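Local atomic coordinates of endoglucanase (Komagataeibacter sucrofermentans, PDB entry 6VC5), a protein that probably hydrolyses internal beta-1,4-glucosidic linkages of cellulose and related beta-glucans, as a glycoside hydrolase of family 8. Residues 16-22 with 54-58; 244-249 with 280-286. All blocks are in the same frame, centred on the assembly; numbering follows the deposited sequence.

Interaction 1: 16-22 with 54-58; sequences FHPNGRI and VIWVW
No direct hydrogen bond joins these segments, yet the backbones of G20 and I55 come within 3.9 Å, CA to CA. Two CA-H...O contacts, one donated from each segment, sit at this point: G20 CA to V54 O is 3.5 Å and I55 CA to G20 O is 3.4 Å. Residues 16-22 leave helix 4-15 and make a type I turn from H17 to G20, with G20 N bonded to H17 O (2.8 Å) and H17 N to R21 O (3.0 Å), the pattern of a type I turn plus G1 bulge. G20 has phi/psi of 102/-4. N19 (chi1 p) forms an Asx turn, R21 N to N19 OD1 3.1 Å. Residues 54-58 lie within helix 49-62. R21 CG lies over a face of W58 (chi1 t), 3.5 Å from the centroid of its five-membered ring, a CH-pi contact, while the R21 guanidinium forms a salt bridge with D77. The F16 ring edge meets I55 CG1 (CE1, 3.6 Å) and V54 CG2 (CZ, 3.8 Å). One water donates to N19 O (3.2 Å) and V54 O (2.9 Å). The join rests on close backbone approach; a CB at G20 would fall 2.2 Å from V54 O and, at these backbone angles, jam against N19 O.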
ATOM      1  N   PHE A  16     -12.576 -13.904   2.582  1.00 11.84           N
ATOM      2  CA  PHE A  16     -13.505 -13.218   3.471  1.00 11.76           C
ATOM      3  C   PHE A  16     -14.240 -14.217   4.359  1.00 10.59           C
ATOM      4  O   PHE A  16     -14.675 -15.280   3.903  1.00 12.31           O
ATOM      5  CB  PHE A  16     -14.504 -12.419   2.629  1.00 11.76           C
ATOM      6  CG  PHE A  16     -15.691 -11.881   3.401  1.00 10.56           C
ATOM      7  CD1 PHE A  16     -15.617 -10.671   4.074  1.00 12.11           C
ATOM      8  CD2 PHE A  16     -16.889 -12.574   3.415  1.00 11.72           C
ATOM      9  CE1 PHE A  16     -16.721 -10.173   4.764  1.00 12.13           C
ATOM     10  CE2 PHE A  16     -18.003 -12.085   4.104  1.00 12.61           C
ATOM     11  CZ  PHE A  16     -17.922 -10.892   4.773  1.00 12.53           C
ATOM     12  N   HIS A  17     -14.385 -13.863   5.633  1.00 11.25           N
ATOM     13  CA  HIS A  17     -15.155 -14.644   6.583  1.00 13.72           C
ATOM     14  C   HIS A  17     -16.328 -13.823   7.109  1.00 13.93           C
ATOM     15  O   HIS A  17     -16.252 -12.587   7.182  1.00 12.98           O
ATOM     16  CB  HIS A  17     -14.247 -15.088   7.738  1.00 14.84           C
ATOM     17  CG  HIS A  17     -13.194 -16.057   7.309  1.00 18.71           C
ATOM     18  ND1 HIS A  17     -13.318 -17.419   7.481  1.00 21.12           N
ATOM     19  CD2 HIS A  17     -12.024 -15.864   6.653  1.00 19.65           C
ATOM     20  CE1 HIS A  17     -12.255 -18.022   6.979  1.00 20.79           C
ATOM     21  NE2 HIS A  17     -11.457 -17.102   6.466  1.00 20.53           N
ATOM     22  N   PRO A  18     -17.432 -14.482   7.473  1.00 14.63           N
ATOM     23  CA  PRO A  18     -18.658 -13.744   7.823  1.00 14.73           C
ATOM     24  C   PRO A  18     -18.524 -12.811   9.016  1.00 15.04           C
ATOM     25  O   PRO A  18     -19.327 -11.875   9.130  1.00 17.06           O
ATOM     26  CB  PRO A  18     -19.675 -14.862   8.100  1.00 15.73           C
ATOM     27  CG  PRO A  18     -19.153 -16.038   7.348  1.00 18.57           C
ATOM     28  CD  PRO A  18     -17.654 -15.937   7.426  1.00 16.15           C
ATOM     29  N   ASN A  19     -17.556 -13.032   9.912  1.00 13.03           N
ATOM     30  CA  ASN A  19     -17.320 -12.092  11.005  1.00 11.68           C
ATOM     31  C   ASN A  19     -16.604 -10.820  10.566  1.00 11.03           C
ATOM     32  O   ASN A  19     -16.443  -9.910  11.396  1.00 12.19           O
ATOM     33  CB  ASN A  19     -16.575 -12.751  12.176  1.00 12.61           C
ATOM     34  CG  ASN A  19     -15.183 -13.262  11.804  1.00 13.88           C
ATOM     35  OD1 ASN A  19     -14.715 -13.119  10.667  1.00 12.79           O
ATOM     36  ND2 ASN A  19     -14.510 -13.857  12.780  1.00 16.06           N
ATOM     37  N   GLY A  20     -16.213 -10.714   9.296  1.00 10.41           N
ATOM     38  CA  GLY A  20     -15.537  -9.530   8.814  1.00  9.88           C
ATOM     39  C   GLY A  20     -14.039  -9.667   8.670  1.00  8.30           C
ATOM     40  O   GLY A  20     -13.402  -8.723   8.191  1.00 11.19           O
ATOM     41  N   ARG A  21     -13.456 -10.805   9.059  1.00  7.83           N
ATOM     42  CA  ARG A  21     -12.012 -10.980   8.954  1.00  8.84           C
ATOM     43  C   ARG A  21     -11.600 -11.315   7.526  1.00  9.32           C
ATOM     44  O   ARG A  21     -12.265 -12.084   6.826  1.00  9.13           O
ATOM     45  CB  ARG A  21     -11.543 -12.109   9.875  1.00  8.75           C
ATOM     46  CG  ARG A  21     -11.526 -11.709  11.321  1.00  7.64           C
ATOM     47  CD  ARG A  21     -10.945 -12.802  12.181  1.00 10.27           C
ATOM     48  NE  ARG A  21      -9.520 -12.976  11.920  1.00 11.55           N
ATOM     49  CZ  ARG A  21      -8.768 -13.914  12.478  1.00 13.15           C
ATOM     50  NH1 ARG A  21      -9.305 -14.761  13.347  1.00 14.32           N
ATOM     51  NH2 ARG A  21      -7.480 -14.010  12.165  1.00 13.14           N
ATOM     52  N   ILE A  22     -10.487 -10.734   7.100  1.00  8.62           N
ATOM     53  CA  ILE A  22      -9.807 -11.133   5.874  1.00  7.63           C
ATOM     54  C   ILE A  22      -8.630 -11.988   6.315  1.00  8.36           C
ATOM     55  O   ILE A  22      -7.831 -11.553   7.153  1.00  9.80           O
ATOM     56  CB  ILE A  22      -9.318  -9.897   5.103  1.00  7.37           C
ATOM     57  CG1 ILE A  22     -10.495  -8.993   4.740  1.00  8.23           C
ATOM     58  CG2 ILE A  22      -8.535 -10.318   3.856  1.00  8.22           C
ATOM     59  CD1 ILE A  22     -11.587  -9.698   3.976  1.00 10.04           C
ATOM     60  N   VAL A  54     -19.277  -5.261   7.723  1.00 10.86           N
ATOM     61  CA  VAL A  54     -18.726  -6.190   8.713  1.00 11.08           C
ATOM     62  C   VAL A  54     -17.195  -6.151   8.748  1.00  8.94           C
ATOM     63  O   VAL A  54     -16.594  -6.337   9.811  1.00  8.27           O
ATOM     64  CB  VAL A  54     -19.280  -7.623   8.564  1.00 12.02           C
ATOM     65  CG1 VAL A  54     -20.807  -7.643   8.794  1.00 15.01           C
ATOM     66  CG2 VAL A  54     -18.910  -8.232   7.226  1.00 10.60           C
ATOM     67  N   ILE A  55     -16.534  -5.930   7.603  1.00  6.78           N
ATOM     68  CA  ILE A  55     -15.072  -5.837   7.613  1.00  6.54           C
ATOM     69  C   ILE A  55     -14.616  -4.626   8.424  1.00  7.09           C
ATOM     70  O   ILE A  55     -13.692  -4.715   9.240  1.00  8.71           O
ATOM     71  CB  ILE A  55     -14.518  -5.810   6.179  1.00  6.72           C
ATOM     72  CG1 ILE A  55     -14.919  -7.068   5.410  1.00  6.69           C
ATOM     73  CG2 ILE A  55     -12.984  -5.654   6.222  1.00  5.77           C
ATOM     74  CD1 ILE A  55     -14.777  -6.910   3.905  1.00  8.64           C
ATOM     75  N   TRP A  56     -15.284  -3.488   8.241  1.00  6.96           N
ATOM     76  CA  TRP A  56     -14.962  -2.300   9.027  1.00  6.38           C
ATOM     77  C   TRP A  56     -15.280  -2.484  10.513  1.00  6.63           C
ATOM     78  O   TRP A  56     -14.460  -2.141  11.368  1.00  7.88           O
ATOM     79  CB  TRP A  56     -15.663  -1.077   8.434  1.00  7.22           C
ATOM     80  CG  TRP A  56     -15.640   0.150   9.313  1.00  6.80           C
ATOM     81  CD1 TRP A  56     -16.719   0.938   9.629  1.00  8.73           C
ATOM     82  CD2 TRP A  56     -14.504   0.763   9.949  1.00  6.34           C
ATOM     83  NE1 TRP A  56     -16.327   1.976  10.428  1.00 10.77           N
ATOM     84  CE2 TRP A  56     -14.979   1.891  10.651  1.00  8.01           C
ATOM     85  CE3 TRP A  56     -13.141   0.450  10.028  1.00  7.77           C
ATOM     86  CZ2 TRP A  56     -14.139   2.718  11.401  1.00  7.87           C
ATOM     87  CZ3 TRP A  56     -12.306   1.287  10.776  1.00  8.28           C
ATOM     88  CH2 TRP A  56     -12.815   2.400  11.449  1.00  9.19           C
ATOM     89  N   VAL A  57     -16.459  -3.015  10.849  1.00  7.00           N
ATOM     90  CA  VAL A  57     -16.780  -3.207  12.265  1.00  8.67           C
ATOM     91  C   VAL A  57     -15.757  -4.123  12.934  1.00  8.62           C
ATOM     92  O   VAL A  57     -15.318  -3.864  14.064  1.00  8.69           O
ATOM     93  CB  VAL A  57     -18.227  -3.705  12.448  1.00  9.57           C
ATOM     94  CG1 VAL A  57     -18.456  -4.155  13.874  1.00 11.16           C
ATOM     95  CG2 VAL A  57     -19.193  -2.591  12.107  1.00 10.81           C
ATOM     96  N   TRP A  58     -15.327  -5.185  12.243  1.00  7.25           N
ATOM     97  CA  TRP A  58     -14.312  -6.053  12.831  1.00  7.02           C
ATOM     98  C   TRP A  58     -13.008  -5.296  13.063  1.00  7.13           C
ATOM     99  O   TRP A  58     -12.402  -5.393  14.142  1.00  6.46           O
ATOM    100  CB  TRP A  58     -14.071  -7.300  11.974  1.00  7.61           C
ATOM    101  CG  TRP A  58     -13.249  -8.327  12.723  1.00  8.39           C
ATOM    102  CD1 TRP A  58     -13.722  -9.344  13.499  1.00  9.34           C
ATOM    103  CD2 TRP A  58     -11.814  -8.382  12.818  1.00  6.94           C
ATOM    104  NE1 TRP A  58     -12.668 -10.046  14.044  1.00 10.15           N
ATOM    105  CE2 TRP A  58     -11.491  -9.469  13.650  1.00  8.31           C
ATOM    106  CE3 TRP A  58     -10.778  -7.622  12.267  1.00  7.45           C
ATOM    107  CZ2 TRP A  58     -10.164  -9.821  13.939  1.00  9.88           C
ATOM    108  CZ3 TRP A  58      -9.459  -7.973  12.558  1.00  8.19           C
ATOM    109  CH2 TRP A  58      -9.171  -9.064  13.386  1.00  7.86           C
TER
HETATM  110  O   HOH W   1     -17.958  -7.209  12.222  1.00 29.11           O

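Interaction 2: 244-249 with 280-286; sequences FSRFWN and ASCTGLA
This is a helix-to-turn contact at the periphery of the fold: the face of helix 238-251 carrying S245, W248 and N249 packs on the end of helix 274-282 and the chain that leaves it. The closest CA pairs are S245 with G284 (4.5 Å) and W248 with L285 (5.7 Å). On the second segment the chain turns at G284, phi/psi 110/0, with T283 N and L285 N both donating to A280 O at 3.0 Å. A CB on G284 would fall 1.8 Å from S245 OG; as it is, S245 OG rests 3.2 Å from G284 CA and bonds to L241 O in its own helix. W248 (chi1 m, chi2 132°) fills the interface. A280 CB lies over one face of its indole, 3.7 Å from the five-membered-ring centroid in a CH-pi contact, and L285 CD1 is 3.8 Å from W248 CB. At the ring edge W248 NE1 makes two weak hydrogen bonds, to T283 O (2.9 Å) and T283 OG1 (3.0 Å); T283 OG1 also bonds to V279 O. Farther along, N249 (chi1 m) uses both ends of its amide on the backbone on either side of L285, where the chain straightens after the G284 turn: ND2 donates to G284 O and OD1 accepts from A286 N, each 3.2 Å, so the side chain pairs with the chain much as a strand neighbour would. Helix 225-232 lies against both partners, F244 touching P227 and T283 touching P227 and S231, while on another side of helix 238-251 F247 meets W193 edge-to-face.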
ATOM      1  N   PHE A 244      11.183   2.392 -15.358  1.00 13.45           N
ATOM      2  CA  PHE A 244      10.446   1.166 -15.069  1.00 12.39           C
ATOM      3  C   PHE A 244      10.209   0.357 -16.342  1.00 11.68           C
ATOM      4  O   PHE A 244      10.304  -0.874 -16.329  1.00 12.96           O
ATOM      5  CB  PHE A 244       9.117   1.480 -14.367  1.00 11.91           C
ATOM      6  CG  PHE A 244       9.247   1.802 -12.899  1.00 12.58           C
ATOM      7  CD1 PHE A 244       9.607   0.822 -11.978  1.00 13.24           C
ATOM      8  CD2 PHE A 244       8.992   3.084 -12.435  1.00 11.76           C
ATOM      9  CE1 PHE A 244       9.718   1.130 -10.627  1.00 11.52           C
ATOM     10  CE2 PHE A 244       9.097   3.397 -11.082  1.00 14.01           C
ATOM     11  CZ  PHE A 244       9.461   2.419 -10.179  1.00 13.37           C
ATOM     12  N   SER A 245       9.899   1.032 -17.453  0.54 11.54           N
ATOM     13  CA  SER A 245       9.648   0.329 -18.709  0.54 12.70           C
ATOM     14  C   SER A 245      10.876  -0.451 -19.162  0.54 12.94           C
ATOM     15  O   SER A 245      10.758  -1.598 -19.610  0.54 14.07           O
ATOM     16  CB  SER A 245       9.221   1.323 -19.792  0.54 13.49           C
ATOM     17  OG  SER A 245       7.986   1.943 -19.466  0.54 14.61           O
ATOM     18  N   ARG A 246      12.064   0.148 -19.033  1.00 13.41           N
ATOM     19  CA  ARG A 246      13.288  -0.545 -19.424  1.00 15.27           C
ATOM     20  C   ARG A 246      13.495  -1.793 -18.585  1.00 12.86           C
ATOM     21  O   ARG A 246      13.946  -2.830 -19.092  1.00 12.81           O
ATOM     22  CB  ARG A 246      14.486   0.390 -19.262  1.00 16.36           C
ATOM     23  CG  ARG A 246      15.143   0.746 -20.571  1.00 21.20           C
ATOM     24  CD  ARG A 246      16.368   1.611 -20.354  1.00 22.41           C
ATOM     25  NE  ARG A 246      16.072   2.800 -19.562  1.00 24.24           N
ATOM     26  CZ  ARG A 246      15.377   3.845 -20.005  1.00 24.14           C
ATOM     27  NH1 ARG A 246      15.168   4.891 -19.214  1.00 23.00           N
ATOM     28  NH2 ARG A 246      14.897   3.847 -21.239  1.00 24.51           N
ATOM     29  N   PHE A 247      13.158  -1.708 -17.299  1.00 11.50           N
ATOM     30  CA  PHE A 247      13.286  -2.843 -16.395  1.00 10.67           C
ATOM     31  C   PHE A 247      12.317  -3.968 -16.769  1.00 10.81           C
ATOM     32  O   PHE A 247      12.731  -5.121 -16.948  1.00 11.80           O
ATOM     33  CB  PHE A 247      13.063  -2.358 -14.957  1.00 10.87           C
ATOM     34  CG  PHE A 247      13.055  -3.455 -13.936  1.00 10.77           C
ATOM     35  CD1 PHE A 247      14.214  -4.160 -13.650  1.00 11.25           C
ATOM     36  CD2 PHE A 247      11.894  -3.767 -13.251  1.00 12.52           C
ATOM     37  CE1 PHE A 247      14.214  -5.169 -12.710  1.00 10.94           C
ATOM     38  CE2 PHE A 247      11.885  -4.782 -12.309  1.00 12.78           C
ATOM     39  CZ  PHE A 247      13.042  -5.479 -12.038  1.00 12.54           C
ATOM     40  N   TRP A 248      11.020  -3.659 -16.899  1.00  9.89           N
ATOM     41  CA  TRP A 248      10.067  -4.719 -17.215  1.00  9.37           C
ATOM     42  C   TRP A 248      10.422  -5.399 -18.529  1.00  9.41           C
ATOM     43  O   TRP A 248      10.332  -6.625 -18.649  1.00 12.52           O
ATOM     44  CB  TRP A 248       8.645  -4.186 -17.361  1.00 11.13           C
ATOM     45  CG  TRP A 248       8.095  -3.281 -16.311  1.00 11.29           C
ATOM     46  CD1 TRP A 248       7.457  -2.093 -16.536  1.00 11.86           C
ATOM     47  CD2 TRP A 248       8.023  -3.513 -14.897  1.00 12.26           C
ATOM     48  NE1 TRP A 248       7.032  -1.555 -15.353  1.00 13.37           N
ATOM     49  CE2 TRP A 248       7.361  -2.402 -14.331  1.00 12.48           C
ATOM     50  CE3 TRP A 248       8.469  -4.536 -14.054  1.00 13.65           C
ATOM     51  CZ2 TRP A 248       7.136  -2.280 -12.956  1.00 12.99           C
ATOM     52  CZ3 TRP A 248       8.241  -4.416 -12.683  1.00 14.10           C
ATOM     53  CH2 TRP A 248       7.585  -3.296 -12.153  1.00 14.59           C
ATOM     54  N   ASN A 249      10.775  -4.612 -19.541  1.00 10.11           N
ATOM     55  CA  ASN A 249      10.994  -5.165 -20.870  1.00 11.56           C
ATOM     56  C   ASN A 249      12.310  -5.923 -20.997  1.00 12.80           C
ATOM     57  O   ASN A 249      12.427  -6.779 -21.885  1.00 15.12           O
ATOM     58  CB  ASN A 249      10.870  -4.051 -21.905  1.00 14.63           C
ATOM     59  CG  ASN A 249       9.430  -3.629 -22.107  1.00 17.74           C
ATOM     60  OD1 ASN A 249       8.580  -4.452 -22.435  1.00 21.49           O
ATOM     61  ND2 ASN A 249       9.145  -2.348 -21.898  1.00 18.85           N
ATOM     62  N   ALA A 280       3.231  -4.208 -13.881  1.00  7.63           N
ATOM     63  CA  ALA A 280       4.045  -3.895 -15.055  1.00  9.25           C
ATOM     64  C   ALA A 280       3.192  -3.500 -16.246  1.00 11.23           C
ATOM     65  O   ALA A 280       3.545  -2.588 -16.992  1.00 12.71           O
ATOM     66  CB  ALA A 280       4.911  -5.098 -15.427  1.00 10.31           C
ATOM     67  N   SER A 281       2.039  -4.147 -16.409  0.55 11.61           N
ATOM     68  CA  SER A 281       1.151  -3.824 -17.511  0.55 12.59           C
ATOM     69  C   SER A 281       0.602  -2.403 -17.389  0.55 15.00           C
ATOM     70  O   SER A 281       0.229  -1.801 -18.400  0.55 17.78           O
ATOM     71  CB  SER A 281       0.017  -4.863 -17.551  0.55 13.09           C
ATOM     72  OG  SER A 281       0.541  -6.178 -17.740  0.55 13.47           O
ATOM     73  N   CYS A 282       0.551  -1.847 -16.171  1.00 15.48           N
ATOM     74  CA  CYS A 282       0.047  -0.495 -15.991  1.00 19.03           C
ATOM     75  C   CYS A 282       1.161   0.545 -16.123  1.00 20.07           C
ATOM     76  O   CYS A 282       0.882   1.753 -16.153  1.00 21.14           O
ATOM     77  CB  CYS A 282      -0.581  -0.391 -14.611  1.00 22.33           C
ATOM     78  SG  CYS A 282      -2.105  -1.372 -14.363  1.00 26.23           S
ATOM     79  N   THR A 283       2.429   0.113 -16.176  1.00 17.83           N
ATOM     80  CA  THR A 283       3.577   1.012 -16.069  1.00 17.40           C
ATOM     81  C   THR A 283       4.664   0.679 -17.090  1.00 19.09           C
ATOM     82  O   THR A 283       5.860   0.712 -16.784  1.00 19.23           O
ATOM     83  CB  THR A 283       4.147   1.021 -14.650  1.00 17.20           C
ATOM     84  OG1 THR A 283       4.504  -0.309 -14.264  1.00 15.15           O
ATOM     85  CG2 THR A 283       3.134   1.581 -13.647  1.00 18.49           C
ATOM     86  N   GLY A 284       4.275   0.365 -18.323  1.00 17.35           N
ATOM     87  CA  GLY A 284       5.210   0.347 -19.437  1.00 18.35           C
ATOM     88  C   GLY A 284       5.563  -1.002 -20.027  1.00 19.84           C
ATOM     89  O   GLY A 284       6.329  -1.044 -21.001  1.00 20.51           O
ATOM     90  N   LEU A 285       5.018  -2.093 -19.526  1.00 19.92           N
ATOM     91  CA  LEU A 285       5.382  -3.365 -20.112  1.00 22.59           C
ATOM     92  C   LEU A 285       4.665  -3.567 -21.431  1.00 28.31           C
ATOM     93  O   LEU A 285       3.502  -3.264 -21.546  1.00 28.16           O
ATOM     94  CB  LEU A 285       5.111  -4.519 -19.161  1.00 21.05           C
ATOM     95  CG  LEU A 285       5.327  -5.895 -19.792  1.00 21.97           C
ATOM     96  CD1 LEU A 285       6.789  -6.149 -20.083  1.00 21.52           C
ATOM     97  CD2 LEU A 285       4.771  -6.996 -18.909  1.00 22.59           C
ATOM     98  N   ALA A 286       5.397  -4.101 -22.403  1.00 29.48           N
ATOM     99  CA  ALA A 286       4.896  -4.361 -23.747  1.00 31.91           C
ATOM    100  C   ALA A 286       4.535  -5.834 -23.859  1.00 34.77           C
ATOM    101  O   ALA A 286       5.369  -6.689 -23.630  1.00 35.64           O
ATOM    102  CB  ALA A 286       5.980  -4.029 -24.750  1.00 32.01           C
TER

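Interactions 1 and 2 sit on opposite sides of the chain's centre, each about 20 Å from it, with their own centres 35 Å apart and their nearest atoms about 21 Å apart, so neither touches the other. Along the chain they come in series, the first complete before the second begins. Both fix the irregular chain after one helix against another helix at the periphery of the helical barrel that characterises family 8, and both use a glycine with positive phi where the backbones come close. No bound substrate marks either place; a glycerol, probably from the crystallisation liquor, hydrogen-bonds N19 in interaction 1. Both read as packing of the barrel's outer parts.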